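Local coordinates for protein CbbY (PDB 4UAS) that removes a phosphate from xylulose-1,5-bisphosphate, a potent inhibitor of Rubisco, in a magnesium-dependent reaction, at residues P168-L181 and G188-E202. Numbering follows the deposited sequence. Where two conformers were deposited one is given.
Sequences PERAVALEDSLNGL and GLRCIVSPGFYTRHE. With MG (magnesium ion), chain D.
The carboxylate of Glu202 meets the start of helix 178-186 with one oxygen: Leu178 N reaches OE1 at 2.8 Å from above the carboxylate plane, 37° out of it, while Leu178 CB lies over the same face and water 7 links OE2 to Asn179 N. Glu202 CG lies over one face of the His201 ring, toward its rim, with Tyr198 O at that ring's edge. On the Asp176 carboxylate, OD1 binds the magnesium ion at 2.2 Å, and OD2 accepts from waters 5 and 6, the latter itself a metal ligand. Asp8 OD2 and the backbone O of Asp10 complete the protein's share of this site. Thr199 CG2 stands off one face of this carboxylate, beyond Asp176 OD2 at 4.0 Å, the two side chains crossing at about a right angle. Thr199 OG1, held between backbone N and carbonyl carbon (chi1 64°), donates to Asp176 O at 2.7 Å and accepts from Gly196 N and water 5; CG2 also packs on Ser177 CB. A valine here would probably leave Asp176 O and Gly196 N without their mate, letting the metal-binding loop shift. Both loops follow the C-terminal ends of parallel strands 171-175 and 190-193, which helix 178-186 joins into a beta-alpha-beta unit of the Rossmann-like HAD core. Backbone bonds alternate between them, from Ala173 N to Arg190 O through Ser194 N to Glu175 O. On the face carrying Ala173 and Glu175, Cys191 SG touches Glu175 CB and Leu181 CD1, each at 3.7 Å. The bent Glu175 chain turns its carboxylate toward Tyr157 and Lys151, OE1 taking water 4, another magnesium ligand. At the other end, Leu189 CD2 fits against Ala171 CB at 3.7 Å, and water 1 ties Arg190 N to Pro168 O and Ala171 O.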
ATOM      1  N   PRO A 168       7.655  -1.141  18.949  1.00 15.51           N
ATOM      2  CA  PRO A 168       6.426  -1.633  18.332  1.00 14.04           C
ATOM      3  C   PRO A 168       5.245  -1.758  19.286  1.00 14.35           C
ATOM      4  O   PRO A 168       4.130  -1.622  18.873  1.00 14.07           O
ATOM      5  CB  PRO A 168       6.855  -2.979  17.717  1.00 17.33           C
ATOM      6  CG  PRO A 168       8.100  -3.368  18.370  1.00 19.39           C
ATOM      7  CD  PRO A 168       8.790  -2.075  18.770  1.00 17.85           C
ATOM      8  N   GLU A 169       5.510  -2.050  20.559  0.50 15.33           N
ATOM      9  CA  GLU A 169       4.456  -2.232  21.530  0.50 17.60           C
ATOM     10  C   GLU A 169       3.627  -0.967  21.736  0.50 14.69           C
ATOM     11  O   GLU A 169       2.506  -1.037  22.225  0.50 22.01           O
ATOM     12  CB  GLU A 169       5.016  -2.802  22.858  0.50 21.95           C
ATOM     13  CG  GLU A 169       6.500  -2.601  23.078  0.50 26.46           C
ATOM     14  CD  GLU A 169       7.328  -3.571  22.264  0.50 26.93           C
ATOM     15  OE1 GLU A 169       6.954  -4.781  22.113  0.50 28.93           O
ATOM     16  OE2 GLU A 169       8.349  -3.104  21.762  0.50 21.67           O
ATOM     17  N   ARG A 170       4.163   0.183  21.334  0.50 14.49           N
ATOM     18  CA  ARG A 170       3.552   1.491  21.434  0.50 16.38           C
ATOM     19  C   ARG A 170       3.048   2.073  20.090  0.50 14.16           C
ATOM     20  O   ARG A 170       2.781   3.271  19.989  0.50 17.34           O
ATOM     21  CB  ARG A 170       4.579   2.456  22.050  0.50 16.87           C
ATOM     22  CG  ARG A 170       4.979   2.060  23.477  0.50 18.83           C
ATOM     23  CD  ARG A 170       5.138   3.284  24.369  0.50 25.49           C
ATOM     24  NE  ARG A 170       3.975   4.136  24.371  0.50 30.85           N
ATOM     25  CZ  ARG A 170       3.177   4.339  25.419  0.50 37.19           C
ATOM     26  NH1 ARG A 170       2.192   5.205  25.335  0.50 41.00           N
ATOM     27  NH2 ARG A 170       3.381   3.694  26.565  0.50 43.64           N
ATOM     28  N   ALA A 171       2.949   1.211  19.084  1.00 12.28           N
ATOM     29  CA  ALA A 171       2.522   1.590  17.738  1.00 11.14           C
ATOM     30  C   ALA A 171       1.457   0.638  17.270  1.00 11.67           C
ATOM     31  O   ALA A 171       1.153  -0.358  17.914  1.00 14.39           O
ATOM     32  CB  ALA A 171       3.721   1.644  16.832  1.00 11.98           C
ATOM     33  N   VAL A 172       0.888   0.945  16.104  1.00 10.27           N
ATOM     34  CA  VAL A 172      -0.182   0.122  15.528  1.00  9.15           C
ATOM     35  C   VAL A 172      -0.069   0.340  14.015  1.00  8.82           C
ATOM     36  O   VAL A 172       0.263   1.410  13.551  1.00  9.54           O
ATOM     37  CB  VAL A 172      -1.554   0.494  16.085  1.00 10.28           C
ATOM     38  CG1 VAL A 172      -1.869   1.925  15.750  1.00 12.26           C
ATOM     39  CG2 VAL A 172      -2.633  -0.479  15.683  1.00 11.33           C
ATOM     40  N   ALA A 173      -0.436  -0.714  13.251  1.00  8.47           N
ATOM     41  CA  ALA A 173      -0.508  -0.685  11.805  1.00  8.28           C
ATOM     42  C   ALA A 173      -1.938  -0.827  11.314  1.00  7.43           C
ATOM     43  O   ALA A 173      -2.727  -1.570  11.905  1.00  9.04           O
ATOM     44  CB  ALA A 173       0.308  -1.826  11.202  1.00  8.17           C
ATOM     45  N   LEU A 174      -2.230  -0.139  10.217  1.00  7.42           N
ATOM     46  CA  LEU A 174      -3.495  -0.313   9.457  1.00  6.71           C
ATOM     47  C   LEU A 174      -3.154  -0.928   8.123  1.00  7.12           C
ATOM     48  O   LEU A 174      -2.262  -0.482   7.395  1.00  7.39           O
ATOM     49  CB  LEU A 174      -4.212   0.990   9.214  1.00  8.39           C
ATOM     50  CG  LEU A 174      -5.083   1.511  10.326  1.00 11.20           C
ATOM     51  CD1 LEU A 174      -4.368   1.751  11.573  1.00 14.76           C
ATOM     52  CD2 LEU A 174      -5.851   2.706   9.866  1.00 10.98           C
ATOM     53  N   GLU A 175      -3.856  -2.024   7.799  1.00  6.68           N
ATOM     54  CA  GLU A 175      -3.592  -2.856   6.624  1.00  6.19           C
ATOM     55  C   GLU A 175      -4.899  -3.311   5.995  1.00  6.62           C
ATOM     56  O   GLU A 175      -5.972  -3.236   6.570  1.00  7.18           O
ATOM     57  CB  GLU A 175      -2.782  -4.104   7.027  1.00  6.64           C
ATOM     58  CG  GLU A 175      -1.278  -3.838   7.038  1.00  7.18           C
ATOM     59  CD  GLU A 175      -0.671  -3.743   5.664  1.00  7.47           C
ATOM     60  OE1 GLU A 175      -1.436  -3.939   4.670  1.00  7.80           O
ATOM     61  OE2 GLU A 175       0.554  -3.491   5.604  1.00  7.93           O
ATOM     62  N   ASP A 176      -4.792  -3.839   4.742  1.00  6.91           N
ATOM     63  CA  ASP A 176      -5.896  -4.347   4.005  1.00  6.59           C
ATOM     64  C   ASP A 176      -5.712  -5.755   3.503  1.00  6.92           C
ATOM     65  O   ASP A 176      -6.666  -6.311   2.932  1.00  8.22           O
ATOM     66  CB  ASP A 176      -6.272  -3.469   2.802  1.00  8.15           C
ATOM     67  CG  ASP A 176      -5.253  -3.647   1.688  1.00  9.37           C
ATOM     68  OD1 ASP A 176      -4.072  -3.446   2.010  1.00 11.73           O
ATOM     69  OD2 ASP A 176      -5.583  -3.952   0.524  1.00 11.71           O
ATOM     70  N   SER A 177      -4.534  -6.363   3.599  1.00  7.21           N
ATOM     71  CA  SER A 177      -4.215  -7.615   2.974  1.00  7.17           C
ATOM     72  C   SER A 177      -3.509  -8.525   3.910  1.00  7.10           C
ATOM     73  O   SER A 177      -2.897  -8.098   4.914  1.00  8.19           O
ATOM     74  CB  SER A 177      -3.348  -7.406   1.744  1.00  7.96           C
ATOM     75  OG  SER A 177      -2.007  -7.069   2.107  1.00  8.51           O
ATOM     76  N   LEU A 178      -3.508  -9.813   3.606  1.00  7.55           N
ATOM     77  CA  LEU A 178      -2.836 -10.819   4.400  1.00  7.47           C
ATOM     78  C   LEU A 178      -1.318 -10.635   4.373  1.00  7.17           C
ATOM     79  O   LEU A 178      -0.685 -10.736   5.421  1.00  7.73           O
ATOM     80  CB  LEU A 178      -3.247 -12.205   3.997  1.00 10.07           C
ATOM     81  CG  LEU A 178      -2.610 -13.360   4.733  1.00 10.69           C
ATOM     82  CD1 LEU A 178      -2.829 -13.252   6.257  1.00 12.87           C
ATOM     83  CD2 LEU A 178      -3.113 -14.691   4.212  1.00 14.45           C
ATOM     84  N   ASN A 179      -0.745 -10.351   3.230  1.00  7.54           N
ATOM     85  CA  ASN A 179       0.668 -10.075   3.199  1.00  7.71           C
ATOM     86  C   ASN A 179       1.029  -8.923   4.125  1.00  7.67           C
ATOM     87  O   ASN A 179       2.085  -8.930   4.780  1.00  8.03           O
ATOM     88  CB  ASN A 179       1.148  -9.776   1.807  1.00 10.51           C
ATOM     89  CG  ASN A 179       1.330 -10.957   0.892  1.00 13.01           C
ATOM     90  OD1 ASN A 179       1.141 -10.808  -0.396  1.00 19.74           O
ATOM     91  ND2 ASN A 179       1.703 -12.032   1.398  1.00 11.60           N
ATOM     92  N   GLY A 180       0.180  -7.917   4.137  1.00  7.47           N
ATOM     93  CA  GLY A 180       0.406  -6.750   5.003  1.00  7.86           C
ATOM     94  C   GLY A 180       0.291  -7.067   6.503  1.00  6.41           C
ATOM     95  O   GLY A 180       1.126  -6.662   7.296  1.00  7.52           O
ATOM     96  N   LEU A 181      -0.756  -7.815   6.843  1.00  7.11           N
ATOM     97  CA  LEU A 181      -0.949  -8.273   8.213  1.00  7.21           C
ATOM     98  C   LEU A 181       0.247  -9.030   8.687  1.00  6.47           C
ATOM     99  O   LEU A 181       0.768  -8.847   9.788  1.00  8.20           O
ATOM    100  CB  LEU A 181      -2.234  -9.092   8.298  1.00  7.91           C
ATOM    101  CG  LEU A 181      -2.470  -9.822   9.620  1.00  8.57           C
ATOM    102  CD1 LEU A 181      -2.619  -8.893  10.800  1.00  9.82           C
ATOM    103  CD2 LEU A 181      -3.691 -10.687   9.496  1.00  9.33           C
ATOM    104  N   GLY A 188       6.206  -6.988  15.199  1.00 10.00           N
ATOM    105  CA  GLY A 188       5.746  -6.847  16.574  1.00 10.68           C
ATOM    106  C   GLY A 188       4.583  -5.904  16.756  1.00 11.10           C
ATOM    107  O   GLY A 188       4.297  -5.481  17.884  1.00 12.28           O
ATOM    108  N   LEU A 189       3.895  -5.546  15.669  1.00  9.99           N
ATOM    109  CA  LEU A 189       2.835  -4.542  15.726  1.00  9.45           C
ATOM    110  C   LEU A 189       1.467  -5.183  15.827  1.00 11.22           C
ATOM    111  O   LEU A 189       1.134  -6.124  15.114  1.00 12.55           O
ATOM    112  CB  LEU A 189       2.871  -3.716  14.406  1.00  8.80           C
ATOM    113  CG  LEU A 189       4.085  -2.804  14.282  1.00  9.21           C
ATOM    114  CD1 LEU A 189       4.253  -2.369  12.873  1.00 10.00           C
ATOM    115  CD2 LEU A 189       3.941  -1.616  15.190  1.00 11.17           C
ATOM    116  N   ARG A 190       0.658  -4.583  16.662  1.00 10.24           N
ATOM    117  CA  ARG A 190      -0.776  -4.755  16.532  1.00  9.89           C
ATOM    118  C   ARG A 190      -1.238  -4.212  15.194  1.00  8.99           C
ATOM    119  O   ARG A 190      -0.691  -3.240  14.670  1.00  9.67           O
ATOM    120  CB  ARG A 190      -1.489  -4.112  17.670  1.00 13.28           C
ATOM    121  CG  ARG A 190      -1.250  -4.940  19.028  1.00 17.66           C
ATOM    122  CD  ARG A 190      -2.055  -4.529  20.223  1.00 21.55           C
ATOM    123  NE  ARG A 190      -1.893  -3.075  20.363  1.00 23.66           N
ATOM    124  CZ  ARG A 190      -2.808  -2.135  20.113  1.00 23.92           C
ATOM    125  NH1 ARG A 190      -3.963  -2.498  19.554  1.00 25.01           N
ATOM    126  NH2 ARG A 190      -2.514  -0.834  20.311  1.00 32.51           N
ATOM    127  N   CYS A 191      -2.257  -4.848  14.630  1.00  8.74           N
ATOM    128  CA  CYS A 191      -2.636  -4.534  13.253  1.00  8.45           C
ATOM    129  C   CYS A 191      -4.179  -4.604  13.118  1.00  8.84           C
ATOM    130  O   CYS A 191      -4.800  -5.578  13.503  1.00 10.65           O
ATOM    131  CB  CYS A 191      -1.979  -5.525  12.304  1.00  8.96           C
ATOM    132  SG  CYS A 191      -2.300  -5.194  10.549  1.00  9.38           S
ATOM    133  N   ILE A 192      -4.712  -3.485  12.639  0.50  7.97           N
ATOM    134  CA  ILE A 192      -6.142  -3.332  12.294  0.50  8.95           C
ATOM    135  C   ILE A 192      -6.282  -3.530  10.797  0.50  8.31           C
ATOM    136  O   ILE A 192      -5.651  -2.809  10.040  0.50  8.77           O
ATOM    137  CB  ILE A 192      -6.574  -1.901  12.553  0.50 11.40           C
ATOM    138  CG1 ILE A 192      -6.149  -1.434  13.948  0.50 10.63           C
ATOM    139  CG2 ILE A 192      -8.078  -1.807  12.346  0.50 11.53           C
ATOM    140  CD1 ILE A 192      -6.642  -2.331  15.042  0.50 14.22           C
ATOM    141  N   VAL A 193      -7.119  -4.498  10.398  1.00  7.50           N
ATOM    142  CA  VAL A 193      -7.342  -4.804   9.019  1.00  6.90           C
ATOM    143  C   VAL A 193      -8.736  -4.345   8.587  1.00  7.19           C
ATOM    144  O   VAL A 193      -9.717  -4.685   9.251  1.00  8.05           O
ATOM    145  CB  VAL A 193      -7.122  -6.295   8.711  1.00  7.62           C
ATOM    146  CG1 VAL A 193      -7.484  -6.614   7.272  1.00  9.84           C
ATOM    147  CG2 VAL A 193      -5.711  -6.726   9.016  1.00  9.29           C
ATOM    148  N   SER A 194      -8.827  -3.722   7.421  1.00  7.33           N
ATOM    149  CA  SER A 194     -10.115  -3.544   6.716  1.00  7.33           C
ATOM    150  C   SER A 194      -9.891  -3.917   5.276  1.00  7.34           C
ATOM    151  O   SER A 194      -9.157  -3.231   4.564  1.00  7.55           O
ATOM    152  CB  SER A 194     -10.657  -2.150   6.797  1.00  7.61           C
ATOM    153  OG  SER A 194     -11.959  -2.103   6.169  1.00  8.94           O
ATOM    154  N   PRO A 195     -10.450  -5.058   4.807  1.00  7.83           N
ATOM    155  CA  PRO A 195     -10.186  -5.487   3.422  1.00  8.21           C
ATOM    156  C   PRO A 195     -10.903  -4.679   2.397  1.00  8.35           C
ATOM    157  O   PRO A 195     -11.748  -3.847   2.704  1.00  9.80           O
ATOM    158  CB  PRO A 195     -10.592  -6.940   3.413  1.00 10.97           C
ATOM    159  CG  PRO A 195     -11.586  -7.018   4.418  1.00 13.16           C
ATOM    160  CD  PRO A 195     -11.344  -5.995   5.530  1.00  9.15           C
ATOM    161  N   GLY A 196     -10.581  -4.938   1.171  1.00 11.97           N
ATOM    162  CA  GLY A 196     -11.244  -4.304   0.058  1.00 14.98           C
ATOM    163  C   GLY A 196     -11.447  -5.295  -1.011  1.00 13.48           C
ATOM    164  O   GLY A 196     -11.363  -6.506  -0.794  1.00 12.56           O
ATOM    165  N   PHE A 197     -11.756  -4.780  -2.200  1.00 16.02           N
ATOM    166  CA  PHE A 197     -12.197  -5.604  -3.260  1.00 17.11           C
ATOM    167  C   PHE A 197     -11.314  -6.854  -3.522  1.00 16.06           C
ATOM    168  O   PHE A 197     -11.789  -7.991  -3.670  1.00 15.85           O
ATOM    169  CB  PHE A 197     -12.330  -4.761  -4.598  1.00 19.97           C
ATOM    170  CG  PHE A 197     -12.725  -5.570  -5.788  1.00 18.76           C
ATOM    171  CD1 PHE A 197     -13.952  -6.120  -5.869  1.00 21.11           C
ATOM    172  CD2 PHE A 197     -11.862  -5.707  -6.881  1.00 23.33           C
ATOM    173  CE1 PHE A 197     -14.320  -6.874  -6.937  1.00 21.64           C
ATOM    174  CE2 PHE A 197     -12.245  -6.428  -7.966  1.00 23.94           C
ATOM    175  CZ  PHE A 197     -13.457  -7.043  -8.003  1.00 24.37           C
ATOM    176  N   TYR A 198     -10.024  -6.599  -3.649  1.00 13.64           N
ATOM    177  CA  TYR A 198      -9.115  -7.640  -4.058  1.00 12.34           C
ATOM    178  C   TYR A 198      -8.642  -8.520  -2.909  1.00 12.04           C
ATOM    179  O   TYR A 198      -7.948  -9.493  -3.138  1.00 13.95           O
ATOM    180  CB  TYR A 198      -7.922  -7.049  -4.772  1.00 13.00           C
ATOM    181  CG  TYR A 198      -8.165  -6.735  -6.211  1.00 11.18           C
ATOM    182  CD1 TYR A 198      -8.143  -5.428  -6.690  1.00 11.57           C
ATOM    183  CD2 TYR A 198      -8.331  -7.747  -7.121  1.00 11.65           C
ATOM    184  CE1 TYR A 198      -8.292  -5.160  -8.032  1.00 10.71           C
ATOM    185  CE2 TYR A 198      -8.499  -7.490  -8.505  1.00 10.84           C
ATOM    186  CZ  TYR A 198      -8.477  -6.187  -8.934  1.00 10.20           C
ATOM    187  OH  TYR A 198      -8.603  -5.984 -10.286  1.00 11.32           O
ATOM    188  N   THR A 199      -9.001  -8.212  -1.661  1.00  9.82           N
ATOM    189  CA  THR A 199      -8.544  -8.952  -0.484  1.00  9.83           C
ATOM    190  C   THR A 199      -9.638  -9.537   0.380  1.00 10.57           C
ATOM    191  O   THR A 199      -9.339 -10.193   1.350  1.00 12.18           O
ATOM    192  CB  THR A 199      -7.583  -8.131   0.344  1.00  8.89           C
ATOM    193  OG1 THR A 199      -8.308  -6.994   0.841  1.00  9.84           O
ATOM    194  CG2 THR A 199      -6.347  -7.743  -0.431  1.00 10.70           C
ATOM    195  N   ARG A 200     -10.876  -9.286   0.024  1.00 13.53           N
ATOM    196  CA  ARG A 200     -11.969  -9.708   0.859  1.00 17.42           C
ATOM    197  C   ARG A 200     -12.068 -11.227   1.086  1.00 14.62           C
ATOM    198  O   ARG A 200     -12.576 -11.675   2.125  1.00 17.96           O
ATOM    199  CB  ARG A 200     -13.280  -9.180   0.345  1.00 25.27           C
ATOM    200  CG  ARG A 200     -14.235  -9.003   1.504  1.00 27.59           C
ATOM    201  CD  ARG A 200     -15.469  -8.389   0.945  1.00 23.03           C
ATOM    202  NE  ARG A 200     -15.287  -7.078   0.266  1.00 18.06           N
ATOM    203  CZ  ARG A 200     -15.080  -5.962   0.935  1.00 14.29           C
ATOM    204  NH1 ARG A 200     -14.958  -4.828   0.269  1.00 17.21           N
ATOM    205  NH2 ARG A 200     -14.963  -6.006   2.202  1.00 17.09           N
ATOM    206  N   HIS A 201     -11.539 -11.985   0.120  1.00 14.39           N
ATOM    207  CA  HIS A 201     -11.546 -13.442   0.167  1.00 15.59           C
ATOM    208  C   HIS A 201     -10.508 -13.970   1.158  1.00 14.23           C
ATOM    209  O   HIS A 201     -10.467 -15.201   1.425  1.00 17.55           O
ATOM    210  CB  HIS A 201     -11.298 -14.023  -1.220  1.00 17.62           C
ATOM    211  CG  HIS A 201      -9.915 -13.756  -1.725  1.00 18.18           C
ATOM    212  ND1 HIS A 201      -9.526 -12.541  -2.242  1.00 16.67           N
ATOM    213  CD2 HIS A 201      -8.830 -14.544  -1.762  1.00 17.46           C
ATOM    214  CE1 HIS A 201      -8.268 -12.564  -2.589  1.00 16.52           C
ATOM    215  NE2 HIS A 201      -7.817 -13.775  -2.289  1.00 17.08           N
ATOM    216  N   GLU A 202      -9.557 -13.139   1.584  1.00 11.90           N
ATOM    217  CA  GLU A 202      -8.460 -13.597   2.433  1.00 12.00           C
ATOM    218  C   GLU A 202      -8.920 -13.840   3.863  1.00 14.08           C
ATOM    219  O   GLU A 202      -9.968 -13.371   4.303  1.00 16.57           O
ATOM    220  CB  GLU A 202      -7.293 -12.622   2.403  1.00 12.36           C
ATOM    221  CG  GLU A 202      -6.669 -12.457   1.000  1.00 11.73           C
ATOM    222  CD  GLU A 202      -5.532 -11.475   0.971  1.00 11.74           C
ATOM    223  OE1 GLU A 202      -5.481 -10.559   1.775  1.00 11.77           O
ATOM    224  OE2 GLU A 202      -4.617 -11.660   0.118  1.00 16.11           O
TER
HETATM  225 MG    MG D 302      -2.308  -2.891   0.896  1.00  8.91          MG
HETATM  226  O   HOH W   1       1.699  -2.923  18.772  1.00 18.46           O
HETATM  227  O   HOH W   2       5.673  -6.243  20.091  1.00 31.87           O
HETATM  228  O   HOH W   3       0.165  -0.310  20.688  1.00 33.98           O
HETATM  229  O   HOH W   4      -1.268  -4.437   2.097  1.00  8.75           O
HETATM  230  O   HOH W   5      -7.913  -4.476  -0.562  1.00 21.84           O
HETATM  231  O   HOH W   6      -2.867  -4.255  -0.450  1.00 15.17           O
HETATM  232  O   HOH W   7      -2.045 -10.776   0.614  1.00 11.01           O